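Local atomic coordinates of pyruvate kinase 1 (Trypanosoma brucei brucei, PDB entry 4KCW), a protein that catalyses the transfer of the phosphoryl group of phosphoenolpyruvate to ADP, making pyruvate and ATP in the last step of glycolysis. Residues S212-A217 and I236-E241; V261-L266 and T297-S302. All coordinates share one frame; numbering follows the deposited sequence. Where two conformers were deposited one is given.

Interaction 1: S212-A217 and I236-E241; sequences SFIRTA and IISKIE. With MG (magnesium ion), chain C; OXL (oxalate ion), chain E.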
ATOM      1  N   SER A 212     -23.246 -33.671  -5.255  1.00 25.43           N
ATOM      2  CA  SER A 212     -23.873 -33.232  -4.019  1.00 27.29           C
ATOM      3  C   SER A 212     -23.165 -33.766  -2.744  1.00 29.88           C
ATOM      4  O   SER A 212     -22.620 -34.884  -2.738  1.00 31.58           O
ATOM      5  CB  SER A 212     -25.344 -33.592  -4.027  1.00 27.88           C
ATOM      6  OG  SER A 212     -25.983 -33.068  -5.181  1.00 27.11           O
ATOM      7  N   PHE A 213     -23.075 -32.921  -1.719  1.00 27.97           N
ATOM      8  CA  PHE A 213     -22.688 -33.367  -0.362  1.00 33.37           C
ATOM      9  C   PHE A 213     -21.258 -33.887  -0.236  1.00 32.95           C
ATOM     10  O   PHE A 213     -20.947 -34.646   0.679  1.00 33.93           O
ATOM     11  CB  PHE A 213     -23.674 -34.418   0.192  1.00 34.51           C
ATOM     12  CG  PHE A 213     -25.031 -33.855   0.528  1.00 37.67           C
ATOM     13  CD1 PHE A 213     -25.204 -33.040   1.649  1.00 37.48           C
ATOM     14  CD2 PHE A 213     -26.137 -34.095  -0.315  1.00 38.32           C
ATOM     15  CE1 PHE A 213     -26.454 -32.504   1.943  1.00 41.54           C
ATOM     16  CE2 PHE A 213     -27.378 -33.526  -0.048  1.00 37.64           C
ATOM     17  CZ  PHE A 213     -27.541 -32.743   1.087  1.00 41.89           C
ATOM     18  N   ILE A 214     -20.384 -33.469  -1.132  1.00 31.17           N
ATOM     19  CA  ILE A 214     -18.992 -33.844  -1.006  1.00 31.17           C
ATOM     20  C   ILE A 214     -18.464 -33.400   0.345  1.00 31.81           C
ATOM     21  O   ILE A 214     -18.524 -32.215   0.688  1.00 32.60           O
ATOM     22  CB  ILE A 214     -18.152 -33.217  -2.118  1.00 30.04           C
ATOM     23  CG1 ILE A 214     -18.519 -33.854  -3.458  1.00 32.05           C
ATOM     24  CG2 ILE A 214     -16.680 -33.391  -1.819  1.00 28.64           C
ATOM     25  CD1 ILE A 214     -18.344 -35.370  -3.493  1.00 29.69           C
ATOM     26  N   ARG A 215     -17.977 -34.337   1.145  1.00 34.13           N
ATOM     27  CA  ARG A 215     -17.380 -33.973   2.421  0.50 35.34           C
ATOM     28  C   ARG A 215     -15.882 -34.277   2.567  1.00 35.28           C
ATOM     29  O   ARG A 215     -15.256 -33.862   3.553  1.00 38.01           O
ATOM     30  CB  ARG A 215     -18.182 -34.545   3.589  0.50 37.91           C
ATOM     31  CG  ARG A 215     -18.417 -36.040   3.528  0.50 41.76           C
ATOM     32  CD  ARG A 215     -19.789 -36.392   4.086  0.50 44.54           C
ATOM     33  NE  ARG A 215     -20.738 -36.640   3.006  0.50 46.59           N
ATOM     34  CZ  ARG A 215     -21.247 -37.835   2.720  0.50 43.82           C
ATOM     35  NH1 ARG A 215     -21.004 -38.878   3.511  0.50 41.10           N
ATOM     36  NH2 ARG A 215     -22.019 -37.978   1.661  0.50 42.47           N
ATOM     37  N   THR A 216     -15.289 -34.931   1.562  1.00 32.21           N
ATOM     38  CA  THR A 216     -13.834 -35.262   1.608  1.00 34.10           C
ATOM     39  C   THR A 216     -13.230 -35.359   0.215  1.00 33.61           C
ATOM     40  O   THR A 216     -13.922 -35.724  -0.757  1.00 31.62           O
ATOM     41  CB  THR A 216     -13.527 -36.613   2.337  1.00 32.90           C
ATOM     42  OG1 THR A 216     -14.127 -37.695   1.612  1.00 34.50           O
ATOM     43  CG2 THR A 216     -14.019 -36.609   3.785  1.00 29.39           C
ATOM     44  N   ALA A 217     -11.920 -35.149   0.133  1.00 30.13           N
ATOM     45  CA  ALA A 217     -11.228 -35.381  -1.112  1.00 30.46           C
ATOM     46  C   ALA A 217     -11.397 -36.821  -1.575  1.00 33.80           C
ATOM     47  O   ALA A 217     -11.601 -37.063  -2.762  1.00 36.84           O
ATOM     48  CB  ALA A 217      -9.767 -35.023  -0.987  1.00 30.51           C
ATOM     49  N   ILE A 236     -15.489 -32.227 -12.426  1.00 27.43           N
ATOM     50  CA  ILE A 236     -16.205 -32.432 -11.186  1.00 27.46           C
ATOM     51  C   ILE A 236     -16.213 -31.151 -10.370  1.00 27.48           C
ATOM     52  O   ILE A 236     -15.161 -30.701  -9.854  1.00 26.92           O
ATOM     53  CB  ILE A 236     -15.603 -33.571 -10.324  1.00 26.73           C
ATOM     54  CG1 ILE A 236     -15.585 -34.907 -11.108  1.00 25.68           C
ATOM     55  CG2 ILE A 236     -16.417 -33.708  -9.047  1.00 24.61           C
ATOM     56  CD1 ILE A 236     -14.656 -35.952 -10.514  1.00 23.28           C
ATOM     57  N   ILE A 237     -17.392 -30.557 -10.277  1.00 25.12           N
ATOM     58  CA  ILE A 237     -17.639 -29.467  -9.362  1.00 25.35           C
ATOM     59  C   ILE A 237     -18.233 -30.051  -8.069  1.00 25.79           C
ATOM     60  O   ILE A 237     -19.338 -30.623  -8.085  1.00 24.89           O
ATOM     61  CB  ILE A 237     -18.650 -28.476  -9.993  1.00 25.87           C
ATOM     62  CG1 ILE A 237     -18.309 -28.235 -11.470  1.00 26.25           C
ATOM     63  CG2 ILE A 237     -18.737 -27.189  -9.194  1.00 24.68           C
ATOM     64  CD1 ILE A 237     -17.047 -27.446 -11.678  1.00 25.23           C
ATOM     65  N   SER A 238     -17.487 -29.952  -6.962  1.00 24.97           N
ATOM     66  CA  SER A 238     -17.978 -30.470  -5.683  1.00 24.28           C
ATOM     67  C   SER A 238     -18.899 -29.466  -5.027  1.00 24.45           C
ATOM     68  O   SER A 238     -18.564 -28.282  -4.887  1.00 23.87           O
ATOM     69  CB  SER A 238     -16.823 -30.809  -4.748  1.00 25.24           C
ATOM     70  OG  SER A 238     -15.931 -31.712  -5.354  1.00 26.80           O
ATOM     71  N   LYS A 239     -20.065 -29.933  -4.619  1.00 25.37           N
ATOM     72  CA  LYS A 239     -21.004 -29.090  -3.916  1.00 25.96           C
ATOM     73  C   LYS A 239     -20.692 -29.106  -2.430  1.00 26.86           C
ATOM     74  O   LYS A 239     -20.649 -30.172  -1.831  1.00 30.16           O
ATOM     75  CB  LYS A 239     -22.416 -29.592  -4.164  1.00 25.98           C
ATOM     76  CG  LYS A 239     -22.853 -29.454  -5.607  1.00 26.35           C
ATOM     77  CD  LYS A 239     -24.187 -30.154  -5.856  1.00 28.73           C
ATOM     78  CE  LYS A 239     -25.322 -29.521  -5.056  1.00 28.05           C
ATOM     79  NZ  LYS A 239     -26.642 -30.064  -5.479  1.00 29.15           N
ATOM     80  N   ILE A 240     -20.354 -27.940  -1.866  1.00 26.55           N
ATOM     81  CA  ILE A 240     -20.160 -27.807  -0.416  1.00 24.23           C
ATOM     82  C   ILE A 240     -21.485 -27.462   0.253  1.00 26.32           C
ATOM     83  O   ILE A 240     -22.151 -26.480  -0.104  1.00 23.86           O
ATOM     84  CB  ILE A 240     -19.141 -26.707  -0.054  1.00 23.83           C
ATOM     85  CG1 ILE A 240     -17.823 -26.921  -0.797  1.00 22.55           C
ATOM     86  CG2 ILE A 240     -18.913 -26.670   1.457  1.00 22.02           C
ATOM     87  CD1 ILE A 240     -17.231 -28.280  -0.569  1.00 22.19           C
ATOM     88  N   GLU A 241     -21.860 -28.267   1.234  1.00 27.87           N
ATOM     89  CA  GLU A 241     -23.257 -28.423   1.597  1.00 30.31           C
ATOM     90  C   GLU A 241     -23.401 -28.780   3.067  1.00 30.30           C
ATOM     91  O   GLU A 241     -24.490 -28.726   3.600  1.00 31.42           O
ATOM     92  CB  GLU A 241     -23.918 -29.510   0.738  1.00 30.33           C
ATOM     93  CG  GLU A 241     -24.466 -28.994  -0.560  1.00 32.95           C
ATOM     94  CD  GLU A 241     -25.581 -29.854  -1.117  1.00 31.70           C
ATOM     95  OE1 GLU A 241     -26.750 -29.436  -1.001  1.00 32.53           O
ATOM     96  OE2 GLU A 241     -25.283 -30.880  -1.771  1.00 29.85           O
TER
HETATM   97 MG    MG C1001     -28.500 -29.710  -1.824  1.00 29.73          MG
HETATM   98  C1  OXL E1003     -28.143 -27.439  -3.717  1.00 48.60           C
HETATM   99  C2  OXL E1003     -28.360 -26.607  -2.431  1.00 44.84           C
HETATM  100  O1  OXL E1003     -27.883 -26.854  -4.824  1.00 46.88           O
HETATM  101  O2  OXL E1003     -28.598 -27.269  -1.384  1.00 33.87           O
HETATM  102  O3  OXL E1003     -28.150 -28.681  -3.547  1.00 43.36           O
HETATM  103  O4  OXL E1003     -28.238 -25.341  -2.484  1.00 41.73           O
HETATM  104  O   HOH W   1     -20.729 -30.746   1.361  1.00 25.91           O
HETATM  105  O   HOH W   2     -27.603 -31.567  -2.671  1.00 27.83           O
HETATM  106  O   HOH W   3     -30.309 -29.641  -2.535  1.00 30.68           O

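Interaction 2: V261-L266 and T297-S302; sequences VARGDL and TQMLES. With MG (magnesium ion), chain C; OXL (oxalate ion), chain E.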
ATOM      1  N   VAL A 261     -20.865 -23.462  -3.951  1.00 22.79           N
ATOM      2  CA  VAL A 261     -21.423 -23.184  -2.645  1.00 22.74           C
ATOM      3  C   VAL A 261     -22.906 -23.417  -2.694  1.00 23.48           C
ATOM      4  O   VAL A 261     -23.656 -22.612  -3.247  1.00 25.40           O
ATOM      5  CB  VAL A 261     -21.189 -21.727  -2.230  1.00 21.72           C
ATOM      6  CG1 VAL A 261     -21.611 -21.516  -0.781  1.00 20.43           C
ATOM      7  CG2 VAL A 261     -19.739 -21.350  -2.446  1.00 19.13           C
ATOM      8  N   ALA A 262     -23.319 -24.561  -2.188  1.00 24.16           N
ATOM      9  CA  ALA A 262     -24.707 -24.992  -2.270  1.00 24.57           C
ATOM     10  C   ALA A 262     -25.456 -24.495  -1.052  1.00 24.93           C
ATOM     11  O   ALA A 262     -25.614 -25.226  -0.077  1.00 25.57           O
ATOM     12  CB  ALA A 262     -24.767 -26.521  -2.339  1.00 25.14           C
ATOM     13  N   ARG A 263     -25.907 -23.245  -1.098  1.00 25.71           N
ATOM     14  CA  ARG A 263     -26.319 -22.555   0.109  1.00 23.27           C
ATOM     15  C   ARG A 263     -27.583 -23.121   0.713  1.00 24.73           C
ATOM     16  O   ARG A 263     -27.775 -23.048   1.929  1.00 24.42           O
ATOM     17  CB  ARG A 263     -26.440 -21.079  -0.148  1.00 23.63           C
ATOM     18  CG  ARG A 263     -25.113 -20.479  -0.617  1.00 23.05           C
ATOM     19  CD  ARG A 263     -25.190 -18.979  -0.680  1.00 21.05           C
ATOM     20  NE  ARG A 263     -26.274 -18.593  -1.535  1.00 22.07           N
ATOM     21  CZ  ARG A 263     -26.621 -17.343  -1.754  1.00 23.76           C
ATOM     22  NH1 ARG A 263     -25.963 -16.366  -1.142  1.00 24.97           N
ATOM     23  NH2 ARG A 263     -27.656 -17.071  -2.535  1.00 22.68           N
ATOM     24  N   GLY A 264     -28.365 -23.821  -0.113  1.00 25.51           N
ATOM     25  CA  GLY A 264     -29.594 -24.472   0.327  1.00 26.06           C
ATOM     26  C   GLY A 264     -29.387 -25.438   1.484  1.00 30.84           C
ATOM     27  O   GLY A 264     -29.779 -25.140   2.634  1.00 30.85           O
ATOM     28  N   ASP A 265     -28.755 -26.584   1.210  1.00 28.10           N
ATOM     29  CA  ASP A 265     -28.408 -27.521   2.289  1.00 30.53           C
ATOM     30  C   ASP A 265     -27.394 -26.945   3.304  1.00 29.39           C
ATOM     31  O   ASP A 265     -27.523 -27.144   4.518  1.00 31.02           O
ATOM     32  CB  ASP A 265     -27.920 -28.858   1.721  1.00 31.45           C
ATOM     33  CG  ASP A 265     -29.075 -29.739   1.244  1.00 35.81           C
ATOM     34  OD1 ASP A 265     -29.258 -29.850   0.003  1.00 33.41           O
ATOM     35  OD2 ASP A 265     -29.876 -30.198   2.106  1.00 31.89           O
ATOM     36  N   LEU A 266     -26.439 -26.175   2.819  1.00 26.47           N
ATOM     37  CA  LEU A 266     -25.465 -25.579   3.713  1.00 26.70           C
ATOM     38  C   LEU A 266     -26.106 -24.810   4.880  1.00 26.38           C
ATOM     39  O   LEU A 266     -25.721 -24.991   6.037  1.00 27.79           O
ATOM     40  CB  LEU A 266     -24.505 -24.688   2.944  1.00 24.67           C
ATOM     41  CG  LEU A 266     -23.311 -24.243   3.772  1.00 25.88           C
ATOM     42  CD1 LEU A 266     -22.472 -25.470   4.062  1.00 25.40           C
ATOM     43  CD2 LEU A 266     -22.494 -23.189   3.021  1.00 24.93           C
ATOM     44  N   THR A 297     -28.409 -20.749  -5.047  1.00 27.78           N
ATOM     45  CA  THR A 297     -29.623 -21.127  -4.327  1.00 27.27           C
ATOM     46  C   THR A 297     -30.349 -19.947  -3.683  1.00 28.13           C
ATOM     47  O   THR A 297     -29.793 -19.244  -2.846  1.00 28.74           O
ATOM     48  CB  THR A 297     -29.410 -22.239  -3.301  1.00 28.54           C
ATOM     49  OG1 THR A 297     -29.001 -23.449  -3.976  1.00 28.11           O
ATOM     50  CG2 THR A 297     -30.726 -22.499  -2.531  1.00 24.34           C
ATOM     51  N   GLN A 298     -31.597 -19.742  -4.094  1.00 26.45           N
ATOM     52  CA  GLN A 298     -32.433 -18.691  -3.542  1.00 29.06           C
ATOM     53  C   GLN A 298     -31.877 -17.303  -3.836  1.00 28.85           C
ATOM     54  O   GLN A 298     -32.239 -16.336  -3.163  1.00 31.94           O
ATOM     55  CB  GLN A 298     -32.621 -18.866  -2.039  1.00 27.48           C
ATOM     56  CG  GLN A 298     -33.394 -20.102  -1.638  1.00 28.57           C
ATOM     57  CD  GLN A 298     -33.760 -20.098  -0.153  1.00 32.92           C
ATOM     58  OE1 GLN A 298     -33.060 -19.512   0.678  1.00 31.92           O
ATOM     59  NE2 GLN A 298     -34.906 -20.665   0.163  1.00 36.78           N
ATOM     60  N   MET A 299     -31.059 -17.194  -4.882  1.00 25.97           N
ATOM     61  CA  MET A 299     -30.500 -15.899  -5.289  1.00 25.48           C
ATOM     62  C   MET A 299     -31.560 -14.888  -5.761  1.00 23.88           C
ATOM     63  O   MET A 299     -31.510 -13.737  -5.380  1.00 23.63           O
ATOM     64  CB  MET A 299     -29.383 -16.075  -6.317  1.00 25.29           C
ATOM     65  CG  MET A 299     -28.262 -17.007  -5.836  1.00 27.91           C
ATOM     66  SD  MET A 299     -26.647 -16.673  -6.586  1.00 32.54           S
ATOM     67  CE  MET A 299     -26.179 -15.154  -5.759  1.00 26.16           C
ATOM     68  N   LEU A 300     -32.574 -15.359  -6.479  1.00 24.47           N
ATOM     69  CA  LEU A 300     -33.700 -14.507  -6.921  1.00 25.93           C
ATOM     70  C   LEU A 300     -35.038 -15.174  -6.598  1.00 28.74           C
ATOM     71  O   LEU A 300     -35.972 -15.182  -7.428  1.00 29.42           O
ATOM     72  CB  LEU A 300     -33.607 -14.224  -8.425  1.00 24.41           C
ATOM     73  CG  LEU A 300     -32.321 -13.518  -8.843  1.00 24.29           C
ATOM     74  CD1 LEU A 300     -32.194 -13.414 -10.354  1.00 22.88           C
ATOM     75  CD2 LEU A 300     -32.274 -12.137  -8.200  1.00 23.68           C
ATOM     76  N   GLU A 301     -35.123 -15.714  -5.384  1.00 27.74           N
ATOM     77  CA  GLU A 301     -36.100 -16.719  -5.028  1.00 28.19           C
ATOM     78  C   GLU A 301     -37.547 -16.238  -5.225  1.00 28.46           C
ATOM     79  O   GLU A 301     -38.379 -16.956  -5.807  1.00 25.90           O
ATOM     80  CB  GLU A 301     -35.878 -17.145  -3.574  1.00 31.35           C
ATOM     81  CG  GLU A 301     -36.913 -18.104  -3.016  1.00 34.96           C
ATOM     82  CD  GLU A 301     -36.823 -19.514  -3.603  1.00 39.43           C
ATOM     83  OE1 GLU A 301     -37.745 -20.321  -3.337  1.00 52.04           O
ATOM     84  OE2 GLU A 301     -35.822 -19.840  -4.279  1.00 36.85           O
ATOM     85  N   SER A 302     -37.861 -15.056  -4.699  1.00 27.21           N
ATOM     86  CA  SER A 302     -39.201 -14.486  -4.874  1.00 28.33           C
ATOM     87  C   SER A 302     -39.640 -14.461  -6.346  1.00 29.71           C
ATOM     88  O   SER A 302     -40.813 -14.657  -6.645  1.00 32.97           O
ATOM     89  CB  SER A 302     -39.301 -13.082  -4.266  1.00 26.70           C
ATOM     90  OG  SER A 302     -38.598 -12.135  -5.050  1.00 27.63           O
TER
HETATM   91 MG    MG C1001     -28.500 -29.710  -1.824  1.00 29.73          MG
HETATM   92  C1  OXL E1003     -28.143 -27.439  -3.717  1.00 48.60           C
HETATM   93  C2  OXL E1003     -28.360 -26.607  -2.431  1.00 44.84           C
HETATM   94  O1  OXL E1003     -27.883 -26.854  -4.824  1.00 46.88           O
HETATM   95  O2  OXL E1003     -28.598 -27.269  -1.384  1.00 33.87           O
HETATM   96  O3  OXL E1003     -28.150 -28.681  -3.547  1.00 43.36           O
HETATM   97  O4  OXL E1003     -28.238 -25.341  -2.484  1.00 41.73           O
HETATM   98  O   HOH W   2     -27.603 -31.567  -2.671  1.00 27.83           O
HETATM   99  O   HOH W   3     -30.309 -29.641  -2.535  1.00 30.68           O

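Interaction 1: S212-A217 and I236-E241
The ring of F213 lies on the carboxylate of E241, with OE2 3.6 Å above the ring plane and over its centre; the two planes are 27° apart, so this is a tilted stack, although the side chains cross nearly at right angles. In one of its two conformers R215 serves the same loop, though less certainly: NE donates to F213 O at 3.1 Å, in the guanidinium plane. With CG beside its own backbone N (chi1 -70°), the F213 ring folds back over E241, while F213 N makes a weak bond of 3.0 Å to E241 OE2. That oxygen also takes a bond from water 2, a magnesium ligand, and E241 OE1 binds the metal directly, so the ring lies on a carboxylate fixed by both of its oxygens. The K239 chain bends at chi3 (64°) and brings NZ to S212 OG at 3.1 Å and to oxalate O3 at 2.8 Å. D84 forms a salt bridge with K239, and S212 OG also bonds to T85 O. I214 packs its CG1 on S238 CB at 3.7 Å, S238 OG being bonded to S256, and I214 N makes a weak bond to K239 O. The loop after strand 208-211, ending where helix 217-226 begins, packs against the end of the neighbouring strand 235-240. Magnesium and the K239 ammonium gather around the bound dianion, with S212 OG behind the lysine in the second shell; K239 NZ and magnesium share oxalate O3, which probably spreads the negative charge, consistent with stabilising an enolate of pyruvate.

Interaction 2: V261-L266 and T297-S302
R263 reaches from the first turn of helix 263-269 to the loop that follows strand 293-296. Its CB lies 4.5 Å from T297 CB. The chain bends at chi3 (-56°), NE bonds to A296 O, and CZ passes 3.9 Å from T297 O. At the tip, NH2 donates to T297 O at 3.1 Å; the bond is bent (149°), comes from above the carbonyl plane and is tilted from the guanidinium plane. NH2 also meets M299 CG at 3.4 Å, where the two side chains cross at about a right angle. NH1 goes to Q279 and NH2 to D316 in a salt bridge, so the buried guanidinium is held on several sides. T297, its backbone carbonyl gripped this way, turns OG1 to oxalate O4 at a short 2.5 Å and rests CG2 3.6 Å from G264 N. G264 N bonds to that same O4 and D265 N to O2 at 2.7 Å, while D265 OD1 binds the magnesium. R311 of the second subunit donates to R263 O and G264 O. Oxalate sits on first-turn amides of helix 263-269, at the carboxyl ends of the strands, where TIM-barrel active sites generally lie.

How the interactions relate
Both contacts are largely buried and sit at one end of the same eight-stranded barrel, their centres about 16 Å apart. Neighbouring strands 235-240 and 258-262 join them: I240 O and A262 N probably hydrogen-bond, and F213 CZ packs against D265 CG at 3.4 Å. Interaction 1 brings a lysine and a glutamate to the magnesium and oxalate, whereas interaction 2 brings backbone amides, a hydroxyl and an aspartate. E241 OE1 and D265 OD1 come within 2.7 Å of each other, a closeness the magnesium between them probably makes tolerable. The two contacts also differ in surroundings: no other chain touches 212-217 or 236-241, but the second subunit binds segments 261-266 and 297-302 through R311.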